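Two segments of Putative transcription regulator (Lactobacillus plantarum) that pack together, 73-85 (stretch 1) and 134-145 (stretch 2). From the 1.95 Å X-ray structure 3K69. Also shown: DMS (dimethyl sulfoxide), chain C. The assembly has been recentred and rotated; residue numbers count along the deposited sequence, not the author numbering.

Stretch 1 (73-85) ALADMNLGDLYDL
Stretch 2 134-145: YYHQFTMADLQA

Stretch 1 passes from a 3-10 segment, 74-76, through a short loop into helix 79-85; stretch 2 leaves a weakly bonded helix about 134-136 and enters helix 140-145 by a loop. The two helix axes cross at 99°, 10.8 Å apart at closest approach, and the loops before them join through a single beta bridge, Asn78 with Thr139 (CA to CA 4.3 Å).

Along stretch 2, Tyr135 (chi1 m, -61°) points toward stretch 1 and lays its flat ring on that of Tyr83 (chi1 t) as an offset stack, centroids 4.4 Å apart and planes at 13°. Beyond it, Tyr83 OH donates a very short 2.4 Å hydrogen bond to DMS O.

His136 (chi1 m, chi2 -86°) lies over Gly80, whose CA sits 3.6 Å from the ring centroid. Glycine suits the spot because a CB there would lie 2.3 Å from His136 CD2, a clash. At the ring's edge, His136 NE2 donates to Asp84 OD2 (2.7 Å), while His136 O accepts from Asn78 ND2 (2.9 Å, nearly linear). Asn78 (chi1 t) thus does double duty, its OD1 capping helix 79-85 by accepting from Asp81 N at 3.0 Å.

Phe138 (-122/168) is extended, and its O takes Leu79 N at 2.8 Å. Thr139 (-122/173, chi1 p) continues the extension; its OG1 caps the next helix, weakly accepting Ala141 N at 3.0 Å, while Thr139 N donates to Asp142 OD2 (2.7 Å). Across the bridge, Met140 N donates to Met77 O (2.9 Å).

Met140, a selenomethionine with all three chi angles m, suits a buried site because its flexible chain can bend so that SE lies against two leucines, 3.6 Å from CD1 of Leu79 (chi1 t, chi2 p) and 3.8 Å from Leu82 CD2; its CB is 3.7 Å from CB of Leu74 (chi1 m, chi2 t). Small Ala141 brings its CB within 4.0 Å of Ala75 CB, and its N donates weakly to Leu74 O (3.5 Å). Leu143 (chi1 t, chi2 t) extends the apolar patch, CD1 to Leu79 CD1 at 3.7 Å.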

# COMPACT_ATOMS: atom_id res chain seq x y z
N ALA A 73 -16.81 22.87 -4.49
CA ALA A 73 -16.83 22.64 -3.06
C ALA A 73 -16.01 21.42 -2.71
O ALA A 73 -16.18 20.36 -3.35
CB ALA A 73 -18.27 22.41 -2.57
N LEU A 74 -15.18 21.52 -1.68
CA LEU A 74 -14.46 20.38 -1.09
C LEU A 74 -15.41 19.25 -0.67
O LEU A 74 -15.06 18.09 -0.76
CB LEU A 74 -13.65 20.81 0.14
CG LEU A 74 -12.54 21.87 0.05
CD1 LEU A 74 -11.50 21.68 1.19
CD2 LEU A 74 -11.85 21.92 -1.28
N ALA A 75 -16.62 19.60 -0.22
CA ALA A 75 -17.59 18.59 0.19
C ALA A 75 -18.00 17.69 -0.98
O ALA A 75 -18.38 16.57 -0.78
CB ALA A 75 -18.82 19.23 0.89
N ASP A 76 -17.83 18.17 -2.21
CA ASP A 76 -18.20 17.37 -3.40
C ASP A 76 -17.07 16.56 -4.02
O ASP A 76 -17.25 15.94 -5.07
CB ASP A 76 -18.85 18.29 -4.44
CG ASP A 76 -20.11 18.98 -3.89
OD1 ASP A 76 -20.94 18.27 -3.31
OD2 ASP A 76 -20.28 20.20 -4.05
N MSE A 77 -15.92 16.56 -3.36
CA MSE A 77 -14.73 15.81 -3.78
C MSE A 77 -14.49 14.64 -2.85
O MSE A 77 -13.94 14.80 -1.76
CB MSE A 77 -13.52 16.71 -3.74
CG MSE A 77 -13.71 17.93 -4.57
SE MSE A 77 -12.19 19.15 -4.44
CE MSE A 77 -12.95 20.58 -5.55
N ASN A 78 -14.96 13.47 -3.28
CA ASN A 78 -14.66 12.25 -2.58
C ASN A 78 -13.16 11.97 -2.54
O ASN A 78 -12.47 11.96 -3.57
CB ASN A 78 -15.38 11.05 -3.23
CG ASN A 78 -15.29 9.81 -2.38
OD1 ASN A 78 -14.32 9.06 -2.49
ND2 ASN A 78 -16.26 9.62 -1.47
N LEU A 79 -12.66 11.72 -1.33
CA LEU A 79 -11.25 11.49 -1.10
C LEU A 79 -10.75 10.23 -1.80
O LEU A 79 -9.66 10.18 -2.26
CB LEU A 79 -10.97 11.46 0.41
CG LEU A 79 -9.61 11.91 0.92
CD1 LEU A 79 -9.28 13.36 0.56
CD2 LEU A 79 -9.67 11.70 2.42
N GLY A 80 -11.58 9.21 -1.87
CA GLY A 80 -11.28 8.01 -2.57
C GLY A 80 -11.23 8.14 -4.05
O GLY A 80 -10.37 7.56 -4.67
N ASP A 81 -12.17 8.88 -4.62
CA ASP A 81 -12.09 9.29 -6.01
C ASP A 81 -10.76 10.00 -6.27
O ASP A 81 -10.07 9.67 -7.21
CB ASP A 81 -13.25 10.22 -6.39
CG ASP A 81 -14.58 9.50 -6.47
OD1 ASP A 81 -14.57 8.25 -6.54
OD2 ASP A 81 -15.64 10.19 -6.49
N LEU A 82 -10.39 10.94 -5.43
CA LEU A 82 -9.11 11.64 -5.61
C LEU A 82 -7.90 10.70 -5.53
O LEU A 82 -6.99 10.76 -6.39
CB LEU A 82 -9.00 12.78 -4.58
CG LEU A 82 -7.77 13.67 -4.74
CD1 LEU A 82 -7.76 14.30 -6.14
CD2 LEU A 82 -7.71 14.75 -3.56
N TYR A 83 -7.90 9.82 -4.52
CA TYR A 83 -6.83 8.83 -4.30
C TYR A 83 -6.69 7.93 -5.55
O TYR A 83 -5.59 7.70 -6.04
CB TYR A 83 -7.08 7.97 -3.03
CG TYR A 83 -5.88 7.11 -2.68
CD1 TYR A 83 -5.68 5.87 -3.30
CD2 TYR A 83 -4.91 7.57 -1.80
CE1 TYR A 83 -4.54 5.11 -3.05
CE2 TYR A 83 -3.74 6.80 -1.52
CZ TYR A 83 -3.57 5.58 -2.16
OH TYR A 83 -2.45 4.81 -1.91
N ASP A 84 -7.83 7.44 -6.04
CA ASP A 84 -7.85 6.53 -7.16
C ASP A 84 -7.34 7.21 -8.43
O ASP A 84 -6.63 6.59 -9.23
CB ASP A 84 -9.24 5.91 -7.37
CG ASP A 84 -9.71 5.04 -6.20
OD1 ASP A 84 -8.91 4.60 -5.32
OD2 ASP A 84 -10.94 4.82 -6.16
N LEU A 85 -7.67 8.50 -8.59
CA LEU A 85 -7.16 9.26 -9.73
C LEU A 85 -5.66 9.49 -9.66
O LEU A 85 -4.95 9.28 -10.63
CB LEU A 85 -7.92 10.59 -9.88
CG LEU A 85 -7.55 11.54 -11.04
CD1 LEU A 85 -7.81 10.90 -12.43
CD2 LEU A 85 -8.30 12.88 -10.83
N TYR A 134 -11.36 2.59 2.33
CA TYR A 134 -11.18 3.50 3.46
C TYR A 134 -11.36 4.98 3.04
O TYR A 134 -12.14 5.72 3.66
CB TYR A 134 -9.82 3.30 4.16
CG TYR A 134 -9.54 4.38 5.17
CD1 TYR A 134 -10.19 4.37 6.41
CD2 TYR A 134 -8.74 5.46 4.85
CE1 TYR A 134 -9.99 5.37 7.31
CE2 TYR A 134 -8.52 6.45 5.77
CZ TYR A 134 -9.16 6.40 7.00
OH TYR A 134 -8.97 7.41 7.91
N TYR A 135 -10.66 5.39 1.98
CA TYR A 135 -10.70 6.77 1.53
C TYR A 135 -12.06 7.16 0.97
O TYR A 135 -12.49 8.29 1.15
CB TYR A 135 -9.62 7.03 0.50
CG TYR A 135 -8.20 6.83 0.99
CD1 TYR A 135 -7.52 7.85 1.63
CD2 TYR A 135 -7.52 5.66 0.73
CE1 TYR A 135 -6.24 7.70 2.01
CE2 TYR A 135 -6.22 5.49 1.14
CZ TYR A 135 -5.59 6.52 1.79
OH TYR A 135 -4.30 6.42 2.19
N HIS A 136 -12.79 6.21 0.37
CA HIS A 136 -14.12 6.51 -0.15
C HIS A 136 -15.18 6.93 0.87
O HIS A 136 -16.22 7.49 0.47
CB HIS A 136 -14.65 5.36 -1.03
CG HIS A 136 -14.03 5.35 -2.39
ND1 HIS A 136 -14.52 6.09 -3.43
CD2 HIS A 136 -12.88 4.79 -2.83
CE1 HIS A 136 -13.76 5.91 -4.50
NE2 HIS A 136 -12.74 5.15 -4.14
N GLN A 137 -14.92 6.69 2.15
CA GLN A 137 -15.78 7.15 3.23
C GLN A 137 -15.77 8.66 3.41
O GLN A 137 -16.66 9.17 4.04
CB GLN A 137 -15.35 6.60 4.59
CG GLN A 137 -15.25 5.10 4.71
CD GLN A 137 -14.67 4.73 6.03
OE1 GLN A 137 -13.45 4.83 6.24
NE2 GLN A 137 -15.53 4.34 6.96
N PHE A 138 -14.75 9.35 2.90
CA PHE A 138 -14.53 10.76 3.24
C PHE A 138 -14.51 11.65 2.03
O PHE A 138 -14.36 11.18 0.89
CB PHE A 138 -13.19 10.96 3.96
CG PHE A 138 -13.03 10.12 5.18
CD1 PHE A 138 -13.82 10.34 6.30
CD2 PHE A 138 -12.16 9.06 5.19
CE1 PHE A 138 -13.71 9.53 7.43
CE2 PHE A 138 -12.07 8.24 6.30
CZ PHE A 138 -12.83 8.49 7.42
N THR A 139 -14.57 12.95 2.31
CA THR A 139 -14.41 13.98 1.31
C THR A 139 -13.27 14.88 1.70
O THR A 139 -12.74 14.79 2.79
CB THR A 139 -15.66 14.89 1.12
OG1 THR A 139 -15.81 15.75 2.25
CG2 THR A 139 -16.94 14.08 0.89
N MSE A 140 -12.93 15.78 0.78
CA MSE A 140 -11.96 16.82 1.05
C MSE A 140 -12.40 17.74 2.19
O MSE A 140 -11.54 18.33 2.83
CB MSE A 140 -11.68 17.66 -0.22
CG MSE A 140 -10.71 17.03 -1.22
SE MSE A 140 -8.88 16.77 -0.50
CE MSE A 140 -8.41 18.71 -0.17
N ALA A 141 -13.72 17.88 2.43
CA ALA A 141 -14.21 18.66 3.55
C ALA A 141 -13.85 17.97 4.87
O ALA A 141 -13.54 18.62 5.83
CB ALA A 141 -15.76 18.89 3.45
N ASP A 142 -13.93 16.64 4.92
CA ASP A 142 -13.45 15.86 6.08
C ASP A 142 -11.96 16.09 6.27
O ASP A 142 -11.48 16.20 7.39
CB ASP A 142 -13.71 14.37 5.90
CG ASP A 142 -15.20 14.04 5.78
OD1 ASP A 142 -15.94 14.42 6.69
OD2 ASP A 142 -15.63 13.41 4.79
N LEU A 143 -11.20 16.15 5.18
CA LEU A 143 -9.76 16.30 5.30
C LEU A 143 -9.43 17.69 5.82
O LEU A 143 -8.61 17.84 6.70
CB LEU A 143 -9.01 15.99 3.99
CG LEU A 143 -7.47 15.87 4.06
CD1 LEU A 143 -6.96 14.90 3.00
CD2 LEU A 143 -6.77 17.23 3.93
N GLN A 144 -10.10 18.69 5.30
CA GLN A 144 -9.97 20.04 5.82
C GLN A 144 -10.38 20.18 7.28
O GLN A 144 -9.72 20.90 8.04
CB GLN A 144 -10.76 21.01 4.97
CG GLN A 144 -10.58 22.45 5.44
CD GLN A 144 -11.11 23.40 4.40
OE1 GLN A 144 -12.30 23.44 4.18
NE2 GLN A 144 -10.22 24.13 3.74
N ALA A 145 -11.46 19.49 7.67
CA ALA A 145 -11.83 19.36 9.10
C ALA A 145 -10.71 18.85 10.01
O ALA A 145 -10.50 19.40 11.09
CB ALA A 145 -13.11 18.49 9.25
S DMS C . -0.27 6.65 0.36
O DMS C . -0.42 5.21 -0.70
C1 DMS C . 0.69 6.34 1.85
C2 DMS C . 0.86 7.84 -0.45